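Local coordinates for protein MupZ (Pseudomonas fluorescens, PDB 6FXD) that probably acts as an epoxide hydrolase in mupirocin biosynthesis, within the reaction cascade that builds the oxygen heterocycles of the antibiotic, at residues K41-V46 with S93-L98; N83-I88 with L120-P125. All coordinates share one frame; numbering follows the deposited sequence.

Overall arrangement
The strand order of the sheet and the two helices, 37-51 and 78-94, packed against it are those of a ferredoxin-like alpha/beta fold. Both contacts use helix 78-94, at different levels: contact 1 ties helix 37-51 to the turn that follows helix 78-94, while contact 2 joins the middle of that helix to the loop before strand 126-135. Contact 1 is a surface contact, about 16 Å between its centre and that of the chain; contact 2 lies deeper, at about 9 Å, and is partly buried. Neither has a hydrogen bond across it. Contact 1 sets a methyl over a tyrosine face and a leucine obliquely beside it; contact 2 pairs two leucines beside a phenylalanine edge.

Contact 1. Residues K41-V46 with S93-L98; sequences KAYCAV and SEAFHL
With chi1 at -93°, well off a staggered value, Tyr43 points its ring toward Ala95 and Leu98. Leu98 answers with its CG beside its own backbone N (chi1 -66°) and an extended second torsion, which carries CD1 out to the tyrosine. The contact joins helix 37-51 of the ferredoxin-like fold to the turn after helix 78-94, just before strand 100-108.

The Ala95 methyl makes a CH-pi contact with one face of the Tyr43 ring. CB lies 4.2 Å from the ring centroid and only 14° off its normal, a little toward the CD1 rim. The leucine side chain runs at about a right angle to the tyrosine and reaches the CD2/CE2 side of the ring obliquely, on the same side of the ring plane as the Ala95 methyl. The backbone bond from Leu98 N to Ala95 O closes the turn that presents both residues to the ring. Other residues of helix 37-51 face elsewhere: Cys44 packs on Phe62 and Phe64 of strand 57-65, and Lys41 forms a salt bridge to Glu131 of the second subunit. The closest approach in the contact is 3.6 Å, from Tyr43 CD2 to Leu98 CD1.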
ATOM      1  N   LYS A  41     -10.916 -37.203  -7.861  1.00 20.77           N
ATOM      2  CA  LYS A  41     -11.910 -36.271  -8.385  1.00 20.08           C
ATOM      3  C   LYS A  41     -13.271 -36.433  -7.703  1.00 21.41           C
ATOM      4  O   LYS A  41     -13.974 -35.446  -7.458  1.00 22.78           O
ATOM      5  CB  LYS A  41     -12.007 -36.421  -9.901  1.00 20.92           C
ATOM      6  CG  LYS A  41     -10.722 -35.956 -10.595  1.00 21.42           C
ATOM      7  CD  LYS A  41     -10.858 -35.954 -12.119  1.00 22.53           C
ATOM      8  CE  LYS A  41      -9.567 -35.419 -12.791  1.00 24.14           C
ATOM      9  NZ  LYS A  41      -9.788 -35.117 -14.220  1.00 26.36           N
ATOM     10  N   ALA A  42     -13.663 -37.669  -7.382  1.00 21.28           N
ATOM     11  CA  ALA A  42     -14.915 -37.877  -6.656  1.00 22.05           C
ATOM     12  C   ALA A  42     -14.861 -37.225  -5.276  1.00 22.38           C
ATOM     13  O   ALA A  42     -15.835 -36.589  -4.836  1.00 23.48           O
ATOM     14  CB  ALA A  42     -15.180 -39.372  -6.543  1.00 23.27           C
ATOM     15  N   TYR A  43     -13.751 -37.412  -4.556  1.00 22.80           N
ATOM     16  CA  TYR A  43     -13.629 -36.813  -3.232  1.00 22.67           C
ATOM     17  C   TYR A  43     -13.620 -35.294  -3.284  1.00 21.90           C
ATOM     18  O   TYR A  43     -13.890 -34.645  -2.280  1.00 22.48           O
ATOM     19  CB  TYR A  43     -12.383 -37.312  -2.520  1.00 24.21           C
ATOM     20  CG  TYR A  43     -12.648 -38.487  -1.661  1.00 26.14           C
ATOM     21  CD1 TYR A  43     -13.259 -38.327  -0.433  1.00 28.58           C
ATOM     22  CD2 TYR A  43     -12.312 -39.759  -2.081  1.00 27.52           C
ATOM     23  CE1 TYR A  43     -13.521 -39.419   0.372  1.00 28.73           C
ATOM     24  CE2 TYR A  43     -12.569 -40.861  -1.281  1.00 29.37           C
ATOM     25  CZ  TYR A  43     -13.173 -40.679  -0.060  1.00 29.65           C
ATOM     26  OH  TYR A  43     -13.421 -41.775   0.741  1.00 33.44           O
ATOM     27  N   CYS A  44     -13.218 -34.709  -4.413  1.00 22.10           N
ATOM     28  CA  CYS A  44     -13.233 -33.255  -4.504  1.00 21.34           C
ATOM     29  C   CYS A  44     -14.618 -32.691  -4.211  1.00 21.19           C
ATOM     30  O   CYS A  44     -14.733 -31.620  -3.611  1.00 22.41           O
ATOM     31  CB  CYS A  44     -12.778 -32.807  -5.881  1.00 21.50           C
ATOM     32  SG  CYS A  44     -10.959 -32.913  -6.131  1.00 25.98           S
ATOM     33  N   ALA A  45     -15.688 -33.420  -4.597  1.00 21.27           N
ATOM     34  CA  ALA A  45     -17.044 -32.965  -4.300  1.00 21.08           C
ATOM     35  C   ALA A  45     -17.291 -32.948  -2.800  1.00 21.81           C
ATOM     36  O   ALA A  45     -17.963 -32.052  -2.282  1.00 21.15           O
ATOM     37  CB  ALA A  45     -18.064 -33.877  -4.982  1.00 22.78           C
ATOM     38  N   VAL A  46     -16.726 -33.928  -2.089  1.00 20.02           N
ATOM     39  CA  VAL A  46     -16.858 -33.981  -0.640  1.00 20.13           C
ATOM     40  C   VAL A  46     -16.128 -32.806   0.009  1.00 19.74           C
ATOM     41  O   VAL A  46     -16.655 -32.160   0.928  1.00 21.28           O
ATOM     42  CB  VAL A  46     -16.358 -35.346  -0.127  1.00 20.64           C
ATOM     43  CG1 VAL A  46     -16.407 -35.426   1.402  1.00 23.89           C
ATOM     44  CG2 VAL A  46     -17.148 -36.490  -0.768  1.00 20.66           C
ATOM     45  N   SER A  93      -7.535 -36.495   6.693  1.00 51.09           N
ATOM     46  CA  SER A  93      -6.988 -37.746   7.196  1.00 54.91           C
ATOM     47  C   SER A  93      -7.626 -38.985   6.575  1.00 54.37           C
ATOM     48  O   SER A  93      -6.992 -40.044   6.567  1.00 54.84           O
ATOM     49  CB  SER A  93      -7.067 -37.791   8.721  1.00 59.12           C
ATOM     50  OG  SER A  93      -6.367 -38.914   9.226  1.00 62.16           O
ATOM     51  N   GLU A  94      -8.849 -38.906   6.053  1.00 54.37           N
ATOM     52  CA  GLU A  94      -9.368 -40.148   5.492  1.00 52.58           C
ATOM     53  C   GLU A  94      -9.128 -40.293   3.992  1.00 49.25           C
ATOM     54  O   GLU A  94      -8.996 -41.417   3.502  1.00 48.70           O
ATOM     55  CB  GLU A  94     -10.833 -40.384   5.877  1.00 54.16           C
ATOM     56  CG  GLU A  94     -11.183 -39.941   7.232  1.00 61.24           C
ATOM     57  CD  GLU A  94     -10.487 -40.669   8.380  1.00 67.27           C
ATOM     58  OE1 GLU A  94      -9.371 -41.204   8.232  1.00 68.84           O
ATOM     59  OE2 GLU A  94     -11.047 -40.664   9.491  1.00 75.57           O
ATOM     60  N   ALA A  95      -9.104 -39.193   3.242  1.00 46.13           N
ATOM     61  CA  ALA A  95      -8.694 -39.250   1.844  1.00 45.58           C
ATOM     62  C   ALA A  95      -7.186 -39.137   1.673  1.00 41.78           C
ATOM     63  O   ALA A  95      -6.702 -39.044   0.534  1.00 43.23           O
ATOM     64  CB  ALA A  95      -9.417 -38.184   1.011  1.00 44.84           C
ATOM     65  N   PHE A  96      -6.447 -39.133   2.783  1.00 44.36           N
ATOM     66  CA  PHE A  96      -4.997 -38.997   2.857  1.00 45.02           C
ATOM     67  C   PHE A  96      -4.268 -39.843   1.822  1.00 39.84           C
ATOM     68  O   PHE A  96      -3.228 -39.428   1.307  1.00 38.35           O
ATOM     69  CB  PHE A  96      -4.548 -39.392   4.271  1.00 48.24           C
ATOM     70  CG  PHE A  96      -3.113 -39.047   4.602  1.00 51.91           C
ATOM     71  CD1 PHE A  96      -2.740 -37.742   4.884  1.00 54.38           C
ATOM     72  CD2 PHE A  96      -2.156 -40.041   4.683  1.00 51.42           C
ATOM     73  CE1 PHE A  96      -1.426 -37.431   5.210  1.00 56.12           C
ATOM     74  CE2 PHE A  96      -0.842 -39.738   5.009  1.00 53.42           C
ATOM     75  CZ  PHE A  96      -0.477 -38.429   5.272  1.00 54.42           C
ATOM     76  N   HIS A  97      -4.807 -41.012   1.490  1.00 38.27           N
ATOM     77  CA  HIS A  97      -4.043 -42.018   0.764  1.00 38.37           C
ATOM     78  C   HIS A  97      -4.106 -41.879  -0.754  1.00 32.63           C
ATOM     79  O   HIS A  97      -3.408 -42.619  -1.454  1.00 32.37           O
ATOM     80  CB  HIS A  97      -4.469 -43.422   1.209  1.00 46.59           C
ATOM     81  CG  HIS A  97      -4.175 -43.704   2.649  1.00 55.17           C
ATOM     82  ND1 HIS A  97      -2.892 -43.751   3.149  1.00 58.56           N
ATOM     83  CD2 HIS A  97      -4.997 -43.929   3.701  1.00 59.20           C
ATOM     84  CE1 HIS A  97      -2.936 -44.005   4.447  1.00 61.26           C
ATOM     85  NE2 HIS A  97      -4.201 -44.117   4.806  1.00 61.23           N
ATOM     86  N   LEU A  98      -4.889 -40.939  -1.281  1.00 26.99           N
ATOM     87  CA  LEU A  98      -5.096 -40.864  -2.724  1.00 25.82           C
ATOM     88  C   LEU A  98      -4.015 -40.084  -3.461  1.00 26.42           C
ATOM     89  O   LEU A  98      -3.900 -40.225  -4.684  1.00 27.87           O
ATOM     90  CB  LEU A  98      -6.471 -40.252  -3.022  1.00 28.29           C
ATOM     91  CG  LEU A  98      -7.625 -41.134  -2.560  1.00 30.10           C
ATOM     92  CD1 LEU A  98      -8.912 -40.430  -2.909  1.00 31.50           C
ATOM     93  CD2 LEU A  98      -7.533 -42.516  -3.206  1.00 30.76           C
TER

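Contact 2. Residues N83-I88 with L120-P125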
ATOM      1  N   ASN A  83      -9.368 -21.523   9.992  1.00 24.40           N
ATOM      2  CA  ASN A  83     -10.645 -22.194  10.227  1.00 24.22           C
ATOM      3  C   ASN A  83     -10.820 -23.364   9.278  1.00 22.56           C
ATOM      4  O   ASN A  83     -11.401 -24.390   9.655  1.00 23.29           O
ATOM      5  CB  ASN A  83     -11.829 -21.235  10.078  1.00 26.56           C
ATOM      6  CG  ASN A  83     -11.888 -20.198  11.162  1.00 30.63           C
ATOM      7  OD1 ASN A  83     -11.266 -20.343  12.211  1.00 33.31           O
ATOM      8  ND2 ASN A  83     -12.673 -19.152  10.930  1.00 32.21           N
ATOM      9  N   HIS A  84     -10.335 -23.224   8.039  1.00 22.12           N
ATOM     10  CA  HIS A  84     -10.440 -24.314   7.069  1.00 21.36           C
ATOM     11  C   HIS A  84      -9.622 -25.521   7.505  1.00 24.02           C
ATOM     12  O   HIS A  84     -10.076 -26.672   7.393  1.00 23.73           O
ATOM     13  CB  HIS A  84      -9.955 -23.835   5.699  1.00 22.57           C
ATOM     14  CG  HIS A  84      -9.875 -24.921   4.669  1.00 22.83           C
ATOM     15  ND1 HIS A  84     -10.999 -25.507   4.121  1.00 23.25           N
ATOM     16  CD2 HIS A  84      -8.812 -25.509   4.068  1.00 23.41           C
ATOM     17  CE1 HIS A  84     -10.630 -26.416   3.235  1.00 23.09           C
ATOM     18  NE2 HIS A  84      -9.309 -26.432   3.179  1.00 24.09           N
ATOM     19  N   LEU A  85      -8.406 -25.272   7.992  1.00 24.50           N
ATOM     20  CA  LEU A  85      -7.543 -26.333   8.494  1.00 26.84           C
ATOM     21  C   LEU A  85      -8.259 -27.166   9.548  1.00 25.28           C
ATOM     22  O   LEU A  85      -8.193 -28.399   9.520  1.00 26.83           O
ATOM     23  CB  LEU A  85      -6.289 -25.698   9.094  1.00 31.29           C
ATOM     24  CG  LEU A  85      -4.965 -26.428   8.924  1.00 39.03           C
ATOM     25  CD1 LEU A  85      -4.573 -26.364   7.466  1.00 41.18           C
ATOM     26  CD2 LEU A  85      -3.901 -25.783   9.795  1.00 40.52           C
ATOM     27  N   VAL A  86      -8.952 -26.507  10.480  1.00 24.41           N
ATOM     28  CA  VAL A  86      -9.694 -27.225  11.513  1.00 25.29           C
ATOM     29  C   VAL A  86     -10.886 -27.958  10.912  1.00 26.67           C
ATOM     30  O   VAL A  86     -11.190 -29.102  11.289  1.00 28.33           O
ATOM     31  CB  VAL A  86     -10.136 -26.258  12.628  1.00 27.16           C
ATOM     32  CG1 VAL A  86     -11.043 -26.977  13.629  1.00 28.19           C
ATOM     33  CG2 VAL A  86      -8.921 -25.655  13.326  1.00 29.70           C
ATOM     34  N   ASN A  87     -11.601 -27.303   9.991  1.00 26.67           N
ATOM     35  CA  ASN A  87     -12.826 -27.875   9.433  1.00 26.76           C
ATOM     36  C   ASN A  87     -12.532 -29.142   8.641  1.00 27.67           C
ATOM     37  O   ASN A  87     -13.296 -30.120   8.696  1.00 30.91           O
ATOM     38  CB  ASN A  87     -13.495 -26.832   8.531  1.00 25.90           C
ATOM     39  CG  ASN A  87     -14.818 -27.304   7.934  1.00 29.79           C
ATOM     40  OD1 ASN A  87     -15.643 -27.904   8.620  1.00 30.85           O
ATOM     41  ND2 ASN A  87     -15.038 -26.990   6.663  1.00 29.75           N
ATOM     42  N   ILE A  88     -11.423 -29.144   7.903  1.00 27.71           N
ATOM     43  CA  ILE A  88     -11.116 -30.189   6.942  1.00 31.51           C
ATOM     44  C   ILE A  88     -10.224 -31.271   7.517  1.00 31.73           C
ATOM     45  O   ILE A  88      -9.928 -32.248   6.819  1.00 35.04           O
ATOM     46  CB  ILE A  88     -10.495 -29.564   5.672  1.00 34.93           C
ATOM     47  CG1 ILE A  88     -10.982 -30.298   4.424  1.00 39.15           C
ATOM     48  CG2 ILE A  88      -8.958 -29.481   5.783  1.00 37.15           C
ATOM     49  CD1 ILE A  88     -12.376 -29.876   4.003  1.00 39.31           C
ATOM     50  N   LEU A 120       1.088 -23.233  10.104  1.00 26.89           N
ATOM     51  CA  LEU A 120       1.271 -23.994   8.875  1.00 27.40           C
ATOM     52  C   LEU A 120       2.682 -24.547   8.712  1.00 27.68           C
ATOM     53  O   LEU A 120       2.989 -25.115   7.659  1.00 28.56           O
ATOM     54  CB  LEU A 120       0.904 -23.137   7.657  1.00 27.07           C
ATOM     55  CG  LEU A 120      -0.500 -22.533   7.680  1.00 30.20           C
ATOM     56  CD1 LEU A 120      -0.781 -21.797   6.364  1.00 29.54           C
ATOM     57  CD2 LEU A 120      -1.525 -23.613   7.927  1.00 32.19           C
ATOM     58  N   ALA A 121       3.543 -24.394   9.718  1.00 28.49           N
ATOM     59  CA  ALA A 121       4.935 -24.814   9.561  1.00 29.67           C
ATOM     60  C   ALA A 121       5.030 -26.277   9.143  1.00 30.98           C
ATOM     61  O   ALA A 121       5.917 -26.656   8.367  1.00 32.23           O
ATOM     62  CB  ALA A 121       5.702 -24.573  10.860  1.00 32.45           C
ATOM     63  N   PHE A 122       4.104 -27.112   9.628  1.00 31.83           N
ATOM     64  CA  PHE A 122       4.143 -28.538   9.314  1.00 34.98           C
ATOM     65  C   PHE A 122       3.956 -28.818   7.828  1.00 34.47           C
ATOM     66  O   PHE A 122       4.324 -29.902   7.362  1.00 35.56           O
ATOM     67  CB  PHE A 122       3.108 -29.297  10.148  1.00 34.71           C
ATOM     68  CG  PHE A 122       1.692 -29.168   9.639  1.00 35.08           C
ATOM     69  CD1 PHE A 122       0.917 -28.068   9.978  1.00 34.89           C
ATOM     70  CD2 PHE A 122       1.135 -30.158   8.841  1.00 35.08           C
ATOM     71  CE1 PHE A 122      -0.384 -27.955   9.521  1.00 36.50           C
ATOM     72  CE2 PHE A 122      -0.171 -30.050   8.378  1.00 35.66           C
ATOM     73  CZ  PHE A 122      -0.932 -28.953   8.722  1.00 35.57           C
ATOM     74  N   MET A 123       3.387 -27.871   7.080  1.00 32.95           N
ATOM     75  CA  MET A 123       3.206 -28.007   5.642  1.00 35.29           C
ATOM     76  C   MET A 123       4.414 -27.539   4.846  1.00 33.78           C
ATOM     77  O   MET A 123       4.404 -27.657   3.616  1.00 33.00           O
ATOM     78  CB  MET A 123       1.987 -27.204   5.180  1.00 39.47           C
ATOM     79  CG  MET A 123       0.662 -27.763   5.635  1.00 43.86           C
ATOM     80  SD  MET A 123       0.327 -29.403   4.951  1.00 50.59           S
ATOM     81  CE  MET A 123       0.468 -29.111   3.190  1.00 52.78           C
ATOM     82  N   LYS A 124       5.443 -27.014   5.513  1.00 31.95           N
ATOM     83  CA  LYS A 124       6.623 -26.421   4.886  1.00 34.04           C
ATOM     84  C   LYS A 124       6.235 -25.506   3.716  1.00 32.06           C
ATOM     85  O   LYS A 124       6.678 -25.725   2.586  1.00 31.83           O
ATOM     86  CB  LYS A 124       7.611 -27.492   4.440  1.00 40.27           C
ATOM     87  CG  LYS A 124       8.060 -28.420   5.567  1.00 45.35           C
ATOM     88  CD  LYS A 124       8.713 -29.685   5.017  1.00 49.84           C
ATOM     89  CE  LYS A 124       9.239 -30.585   6.131  1.00 53.37           C
ATOM     90  NZ  LYS A 124       8.155 -31.305   6.852  1.00 56.74           N
ATOM     91  N   PRO A 125       5.420 -24.484   3.958  1.00 28.54           N
ATOM     92  CA  PRO A 125       4.854 -23.725   2.839  1.00 27.29           C
ATOM     93  C   PRO A 125       5.855 -22.782   2.187  1.00 28.13           C
ATOM     94  O   PRO A 125       6.859 -22.368   2.776  1.00 28.49           O
ATOM     95  CB  PRO A 125       3.711 -22.927   3.490  1.00 28.66           C
ATOM     96  CG  PRO A 125       3.539 -23.508   4.856  1.00 29.98           C
ATOM     97  CD  PRO A 125       4.902 -23.991   5.243  1.00 28.55           C
TER
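Leu85 and Leu120 form the close-packed half of this contact, with Phe122 completing it on the outer side. Leu85 projects from the middle of helix 78-94 toward the loop that leads into strand 126-135, and its CD2 comes to 3.7 Å from Leu120 CD2. The second methyl, Leu85 CD1, stands 4.1 Å from that same Leu120 CD2, so a single methyl sits against both ends of the Leu85 fork. Leu120 gets there by torsion: its CA–CB bond does not aim at the helix, but with CG beside the backbone N (chi1 -55°), CD1 continues the chain and the other methyl, CD2, branches toward Leu85. Behind this pair Leu120 is buried and packs on Val106 of strand 100-108, which joins the helix to the sheet through the loop.

The other half is looser. Phe122 is exposed, and it offers an edge and not a face: Leu85 CD2 lies near the plane of the Phe122 ring, 4.1 Å from Phe122 CE1. Its CG lies between the backbone N and the carbonyl carbon (chi1 78°), which sends the ring back toward the helix, and Met123 CG lies over one face of the Phe122 ring, 3.6 Å above the plane and displaced toward the rim. The 3-10 turn that carries Phe122 is closed by the bonds from Met123 N to Leu120 O and from Lys124 N to Ala121 O.

Polar chemistry belongs to another side of the same helix, where His84 ND1 and Asn87 ND2 both bond to Glu54. No hydrogen bond crosses the contact itself; it is apolar packing, from dispersion and the burial of apolar surface, so it imposes no directional bond between helix and loop.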